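Local structure of leucyl aminopeptidase (Trypanosoma brucei brucei, 5NTD) at residues 190-193 with 194-198; 147-150 with 151-155; 120-123 with 124-128. The protein is an M17 leucyl aminopeptidase that probably removes leucine and similar residues from peptide N-termini, and binds manganese, bicarbonate and the inhibitor bestatin in its catalytic domain. All coordinates share one frame; numbering follows the deposited sequence.

Contact 1 of 3, residues 190-193 with 194-198; sequences EPPA and IPPKD
The rings of Pro-192 and Pro-196 meet across a turn of the chain, with CG of Pro-192 3.9 Å from CD of Pro-196. The two rings cross at about a right angle, so the touch is confined to the CG corner of Pro-192 and the CD-CG side of Pro-196. Beside this touch lies the carbonyl of Ile-194, whose O is 3.2 Å from CB of Pro-192 and 3.4 Å from its CG. The Pro-192 ring thus meets a ring methylene and a peptide oxygen together. At Ile-194 itself, CG1 sits beside the backbone N (chi1 -65°) and comes within 3.8 Å of the carbonyl C of Ala-193. From there chi2 carries CD1 outward in an extended chain, to pack on helix 150-158 and on Leu-199, which Pro-192 also touches.

The backbone sets this geometry. Pro-191 and Pro-192 are extended, in the polyproline II region. Ala-193 then turns to helical values (phi -56°, psi -33°), and Ile-194 and Pro-195 are extended again. That kink brings the ring of Pro-196 close to that of Pro-192, four residues earlier. Pro-195 takes the N-cap position and Pro-196 opens helix 196-214. This loop follows strand 183-188, and the helix leads toward the catalytic domain, consistent with the interdomain helix of M17 peptidases.

Chemically the turn is held without backbone hydrogen bonds between its two halves. Pro-195 and Pro-196 have no N-H to offer, and Ile-194 N is 3.1 Å from Pro-192 O but at a poor angle for a hydrogen bond. The restricted proline torsions, with the packing of Pro-192 and Ile-194 on helix 150-158 and Leu-199, therefore probably fix the shape of this surface loop.

Contact 2 of 3, residues 147-150 with 151-155; sequences SNAV and LPIAA
Ile-153 N donates to Ala-149 O at 3.1 Å; the N-H...O angle is 159° and the donor lies nearly along the C=O axis. One residue on, Ala-154 N donates to Val-150 O at 2.9 Å, with the donor tilted out of the carbonyl plane. These bonds begin the regular pattern of helix 150-158, for which Ala-149 is the N-cap. Ser-147, before them, reaches forward: its OG, set anti to its own backbone N and beside the carbonyl carbon (chi1 167°), accepts from Ala-149 N at 2.9 Å in an ST turn. Ala-149 is itself the centre of an inverse gamma turn.

Apolar groups fill in around this polar frame. Ile-153 CD1 reaches back alongside the turn, 3.3 Å from Ser-147 OG and 4.0 Å from Ala-149 CB. Pro-152 lays its CG 3.8 Å from the same Ala-149 CB. Further out, Val-150 and Ile-153 also pack on Phe-188 of strand 183-188, while Ala-154 meets Leu-199. Two overlapping turns lead from strand 140-145 into helix 150-158, a strand-to-helix junction of the alpha/beta kind, here within the macro-like N-terminal domain.

Contact 3 of 3, residues 120-123 with 124-128; sequences PDVV and TALVT
Val-122 and Leu-126 are brought together by their first torsions: Val-122 CG1 stands anti to its backbone N (chi1 178°), on the carbonyl side, while Leu-126 CG lies beside its own N (chi1 -64°). Val-122 CG1 thereby leans along the helix to meet Leu-126 CD1 at 3.7 Å, and the two side chains cross obliquely. Leu-126 CG also rests 3.2 Å from Val-122 O, and Leu-126 N donates to the same O at 2.8 Å. On the next ridge Val-123 CG1 and Val-127 CG2 are further apart, 4.4 Å, in a looser touch.

All of this lies on the N-terminal turns of helix 120-131, with i to i+4 bonding throughout: Thr-124 N to Pro-120 O at 3.0 Å, Val-127 N to Val-123 O likewise, and a weak bond from Ala-125 N to Asp-121 O. The apolar face, Val-123 and Leu-126, packs on Val-107, which sets the helix against strand 99-107 of the N-terminal sheet.

The polar side chains have partners both within the helix and outside it. Thr-128 OG1 donates to Thr-124 O at 2.9 Å from above the carbonyl plane (42° out of it), doubling the bond that Thr-128 N makes there, and is also bonded to Gly-161 N. Thr-124 OG1 bonds to Ala-156 O, while Asp-121 forms a salt bridge with Arg-119 and packs against Tyr-448 of the second subunit.

In chain order contact 3 comes first and contact 1 last, with contact 2 touching both. Contacts 1 and 2 have centres 10 Å apart and share an apolar seam: Pro-192 CB lies 3.7 Å from Val-150 CG1, and Ile-194 CD1 is 3.9 Å from Leu-151 CD1. A weak hydrogen bond from Glu-190 N to Asn-148 OD1 adds a polar tie. Contacts 2 and 3 are 12 Å apart between centres and touch where Pro-120 CB meets Pro-152 O at 3.8 Å. Contacts 1 and 3 stay about 13 Å apart at their nearest atoms. The manganese, bicarbonate and bestatin sites are built from residues that lie between 289 and 498, none of them in these contacts.

Contact 1 of 3, residues 190-193 with 194-198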
loop_
_atom_site.group_PDB
_atom_site.type_symbol
_atom_site.label_atom_id
_atom_site.label_comp_id
_atom_site.label_asym_id
_atom_site.label_seq_id
_atom_site.Cartn_x
_atom_site.Cartn_y
_atom_site.Cartn_z
ATOM N N GLU G 190 -21.633 -46.519 -25.397
ATOM C CA GLU G 190 -21.612 -46.968 -26.786
ATOM C C GLU G 190 -20.224 -46.816 -27.349
ATOM O O GLU G 190 -19.435 -46.008 -26.845
ATOM C CB GLU G 190 -22.550 -46.108 -27.631
ATOM C CG GLU G 190 -24.014 -46.044 -27.184
ATOM C CD GLU G 190 -24.687 -47.417 -27.250
ATOM O OE1 GLU G 190 -24.149 -48.360 -27.868
ATOM O OE2 GLU G 190 -25.784 -47.579 -26.724
ATOM N N PRO G 191 -19.917 -47.540 -28.453
ATOM C CA PRO G 191 -18.631 -47.289 -29.120
ATOM C C PRO G 191 -18.501 -45.797 -29.459
ATOM O O PRO G 191 -19.441 -45.206 -29.957
ATOM C CB PRO G 191 -18.730 -48.128 -30.382
ATOM C CG PRO G 191 -19.661 -49.234 -30.032
ATOM C CD PRO G 191 -20.664 -48.627 -29.098
ATOM N N PRO G 192 -17.381 -45.174 -29.113
ATOM C CA PRO G 192 -17.332 -43.747 -29.239
ATOM C C PRO G 192 -17.373 -43.306 -30.699
ATOM O O PRO G 192 -16.675 -43.871 -31.549
ATOM C CB PRO G 192 -15.982 -43.384 -28.583
ATOM C CG PRO G 192 -15.173 -44.616 -28.694
ATOM C CD PRO G 192 -16.156 -45.722 -28.523
ATOM N N ALA G 193 -18.094 -42.226 -30.936
ATOM C CA ALA G 193 -18.131 -41.599 -32.274
ATOM C C ALA G 193 -16.749 -41.225 -32.810
ATOM O O ALA G 193 -16.493 -41.238 -34.017
ATOM C CB ALA G 193 -19.019 -40.369 -32.267
ATOM N N ILE G 194 -15.855 -40.865 -31.919
ATOM C CA ILE G 194 -14.451 -40.590 -32.283
ATOM C C ILE G 194 -13.672 -41.819 -31.856
ATOM O O ILE G 194 -13.811 -42.265 -30.720
ATOM C CB ILE G 194 -13.920 -39.305 -31.584
ATOM C CG1 ILE G 194 -14.678 -38.086 -32.102
ATOM C CG2 ILE G 194 -12.422 -39.112 -31.800
ATOM C CD1 ILE G 194 -14.640 -36.905 -31.165
ATOM N N PRO G 195 -12.839 -42.376 -32.748
ATOM C CA PRO G 195 -12.114 -43.595 -32.376
ATOM C C PRO G 195 -11.265 -43.464 -31.084
ATOM O O PRO G 195 -10.667 -42.429 -30.855
ATOM C CB PRO G 195 -11.185 -43.837 -33.583
ATOM C CG PRO G 195 -11.824 -43.105 -34.699
ATOM C CD PRO G 195 -12.472 -41.913 -34.091
ATOM N N PRO G 196 -11.182 -44.536 -30.278
ATOM C CA PRO G 196 -10.333 -44.541 -29.077
ATOM C C PRO G 196 -8.912 -44.015 -29.248
ATOM O O PRO G 196 -8.454 -43.244 -28.409
ATOM C CB PRO G 196 -10.304 -46.031 -28.668
ATOM C CG PRO G 196 -11.594 -46.572 -29.179
ATOM C CD PRO G 196 -11.880 -45.820 -30.458
ATOM N N LYS G 197 -8.207 -44.431 -30.287
ATOM C CA LYS G 197 -6.795 -43.961 -30.494
ATOM C C LYS G 197 -6.763 -42.430 -30.752
ATOM O O LYS G 197 -5.816 -41.739 -30.376
ATOM C CB LYS G 197 -6.065 -44.740 -31.604
ATOM N N ASP G 198 -7.796 -41.918 -31.405
ATOM C CA ASP G 198 -7.923 -40.474 -31.606
ATOM C C ASP G 198 -8.181 -39.749 -30.258
ATOM O O ASP G 198 -7.649 -38.652 -30.004
ATOM C CB ASP G 198 -9.061 -40.152 -32.591
ATOM C CG ASP G 198 -8.721 -40.531 -34.044
ATOM O OD1 ASP G 198 -7.736 -41.271 -34.264
ATOM O OD2 ASP G 198 -9.383 -39.977 -34.962
#

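Contact 2 of 3, residues 147-150 with 151-155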
loop_
_atom_site.group_PDB
_atom_site.type_symbol
_atom_site.label_atom_id
_atom_site.label_comp_id
_atom_site.label_asym_id
_atom_site.label_seq_id
_atom_site.Cartn_x
_atom_site.Cartn_y
_atom_site.Cartn_z
ATOM N N SER G 147 -22.274 -40.606 -20.076
ATOM C CA SER G 147 -22.400 -39.645 -21.176
ATOM C C SER G 147 -21.719 -40.204 -22.386
ATOM O O SER G 147 -20.733 -40.922 -22.281
ATOM C CB SER G 147 -21.758 -38.296 -20.826
ATOM O OG SER G 147 -21.616 -37.453 -21.972
ATOM N N ASN G 148 -22.262 -39.868 -23.554
ATOM C CA ASN G 148 -21.608 -40.197 -24.857
ATOM C C ASN G 148 -20.926 -38.977 -25.477
ATOM O O ASN G 148 -20.601 -38.984 -26.647
ATOM C CB ASN G 148 -22.606 -40.806 -25.844
ATOM C CG ASN G 148 -22.942 -42.251 -25.507
ATOM O OD1 ASN G 148 -22.083 -43.144 -25.582
ATOM N ND2 ASN G 148 -24.179 -42.480 -25.076
ATOM N N ALA G 149 -20.734 -37.920 -24.685
ATOM C CA ALA G 149 -20.094 -36.687 -25.178
ATOM C C ALA G 149 -18.599 -36.926 -25.126
ATOM O O ALA G 149 -17.890 -36.451 -24.244
ATOM C CB ALA G 149 -20.507 -35.485 -24.368
ATOM N N VAL G 150 -18.120 -37.676 -26.098
ATOM C CA VAL G 150 -16.805 -38.334 -25.965
ATOM C C VAL G 150 -15.616 -37.389 -25.892
ATOM O O VAL G 150 -14.691 -37.601 -25.132
ATOM C CB VAL G 150 -16.556 -39.418 -27.030
ATOM C CG1 VAL G 150 -17.619 -40.504 -26.918
ATOM C CG2 VAL G 150 -16.528 -38.843 -28.433
ATOM N N LEU G 151 -15.645 -36.341 -26.687
ATOM C CA LEU G 151 -14.498 -35.393 -26.717
ATOM C C LEU G 151 -14.351 -34.616 -25.388
ATOM O O LEU G 151 -13.279 -34.628 -24.796
ATOM C CB LEU G 151 -14.563 -34.406 -27.890
ATOM C CG LEU G 151 -13.206 -33.706 -28.054
ATOM C CD1 LEU G 151 -12.494 -34.240 -29.273
ATOM C CD2 LEU G 151 -13.371 -32.205 -28.166
ATOM N N PRO G 152 -15.409 -33.931 -24.940
ATOM C CA PRO G 152 -15.264 -33.231 -23.666
ATOM C C PRO G 152 -14.957 -34.151 -22.497
ATOM O O PRO G 152 -14.191 -33.767 -21.611
ATOM C CB PRO G 152 -16.608 -32.530 -23.468
ATOM C CG PRO G 152 -17.539 -33.162 -24.414
ATOM C CD PRO G 152 -16.715 -33.674 -25.549
ATOM N N ILE G 153 -15.513 -35.353 -22.507
ATOM C CA ILE G 153 -15.218 -36.335 -21.434
ATOM C C ILE G 153 -13.776 -36.778 -21.506
ATOM O O ILE G 153 -13.108 -36.900 -20.491
ATOM C CB ILE G 153 -16.174 -37.528 -21.393
ATOM C CG1 ILE G 153 -17.329 -37.225 -20.436
ATOM C CG2 ILE G 153 -15.488 -38.741 -20.780
ATOM C CD1 ILE G 153 -18.512 -36.644 -21.097
ATOM N N ALA G 154 -13.282 -36.987 -22.707
ATOM C CA ALA G 154 -11.879 -37.418 -22.863
ATOM C C ALA G 154 -10.904 -36.411 -22.254
ATOM O O ALA G 154 -9.985 -36.765 -21.541
ATOM C CB ALA G 154 -11.552 -37.639 -24.315
ATOM N N ALA G 155 -11.108 -35.157 -22.594
ATOM C CA ALA G 155 -10.266 -34.076 -22.074
ATOM C C ALA G 155 -10.441 -33.936 -20.535
ATOM O O ALA G 155 -9.501 -33.712 -19.825
ATOM C CB ALA G 155 -10.579 -32.758 -22.788
#

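Contact 3 of 3, residues 120-123 with 124-128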
loop_
_atom_site.group_PDB
_atom_site.type_symbol
_atom_site.label_atom_id
_atom_site.label_comp_id
_atom_site.label_asym_id
_atom_site.label_seq_id
_atom_site.Cartn_x
_atom_site.Cartn_y
_atom_site.Cartn_z
ATOM N N PRO G 120 -18.369 -31.221 -18.262
ATOM C CA PRO G 120 -17.130 -31.911 -18.033
ATOM C C PRO G 120 -16.309 -31.337 -16.864
ATOM O O PRO G 120 -15.454 -32.036 -16.316
ATOM C CB PRO G 120 -16.377 -31.711 -19.351
ATOM C CG PRO G 120 -16.967 -30.476 -19.925
ATOM C CD PRO G 120 -18.393 -30.561 -19.569
ATOM N N ASP G 121 -16.562 -30.086 -16.510
ATOM C CA ASP G 121 -15.941 -29.486 -15.321
ATOM C C ASP G 121 -16.198 -30.355 -14.071
ATOM O O ASP G 121 -15.304 -30.613 -13.269
ATOM C CB ASP G 121 -16.426 -28.061 -15.070
ATOM C CG ASP G 121 -17.918 -27.971 -14.865
ATOM O OD1 ASP G 121 -18.685 -28.378 -15.777
ATOM O OD2 ASP G 121 -18.355 -27.514 -13.800
ATOM N N VAL G 122 -17.437 -30.810 -13.921
ATOM C CA VAL G 122 -17.803 -31.652 -12.761
ATOM C C VAL G 122 -17.291 -33.085 -12.920
ATOM O O VAL G 122 -16.844 -33.701 -11.976
ATOM C CB VAL G 122 -19.293 -31.639 -12.492
ATOM C CG1 VAL G 122 -19.634 -32.555 -11.327
ATOM C CG2 VAL G 122 -19.749 -30.217 -12.167
ATOM N N VAL G 123 -17.328 -33.579 -14.142
ATOM C CA VAL G 123 -16.780 -34.913 -14.427
ATOM C C VAL G 123 -15.338 -34.995 -13.910
ATOM O O VAL G 123 -14.973 -35.914 -13.197
ATOM C CB VAL G 123 -16.819 -35.279 -15.945
ATOM C CG1 VAL G 123 -16.077 -36.572 -16.235
ATOM C CG2 VAL G 123 -18.264 -35.415 -16.409
ATOM N N THR G 124 -14.545 -34.008 -14.285
ATOM C CA THR G 124 -13.144 -33.920 -13.829
ATOM C C THR G 124 -13.048 -33.967 -12.289
ATOM O O THR G 124 -12.310 -34.750 -11.723
ATOM C CB THR G 124 -12.449 -32.654 -14.351
ATOM O OG1 THR G 124 -12.360 -32.742 -15.777
ATOM C CG2 THR G 124 -11.046 -32.524 -13.773
ATOM N N ALA G 125 -13.836 -33.140 -11.651
ATOM C CA ALA G 125 -13.800 -33.038 -10.166
ATOM C C ALA G 125 -14.221 -34.360 -9.492
ATOM O O ALA G 125 -13.622 -34.828 -8.548
ATOM C CB ALA G 125 -14.683 -31.900 -9.688
ATOM N N LEU G 126 -15.273 -34.974 -10.024
ATOM C CA LEU G 126 -15.761 -36.275 -9.503
ATOM C C LEU G 126 -14.703 -37.383 -9.616
ATOM O O LEU G 126 -14.440 -38.126 -8.672
ATOM C CB LEU G 126 -16.999 -36.723 -10.223
ATOM C CG LEU G 126 -18.197 -35.811 -10.024
ATOM C CD1 LEU G 126 -19.292 -36.230 -10.973
ATOM C CD2 LEU G 126 -18.704 -35.862 -8.585
ATOM N N VAL G 127 -14.094 -37.483 -10.761
ATOM C CA VAL G 127 -13.124 -38.552 -10.979
ATOM C C VAL G 127 -11.893 -38.265 -10.099
ATOM O O VAL G 127 -11.258 -39.177 -9.546
ATOM C CB VAL G 127 -12.763 -38.738 -12.456
ATOM C CG1 VAL G 127 -11.749 -39.860 -12.632
ATOM C CG2 VAL G 127 -14.006 -39.092 -13.242
ATOM N N THR G 128 -11.526 -36.996 -10.019
ATOM C CA THR G 128 -10.356 -36.582 -9.176
ATOM C C THR G 128 -10.593 -37.048 -7.728
ATOM O O THR G 128 -9.745 -37.670 -7.131
ATOM C CB THR G 128 -10.130 -35.073 -9.217
ATOM O OG1 THR G 128 -9.693 -34.717 -10.531
ATOM C CG2 THR G 128 -9.085 -34.645 -8.201
#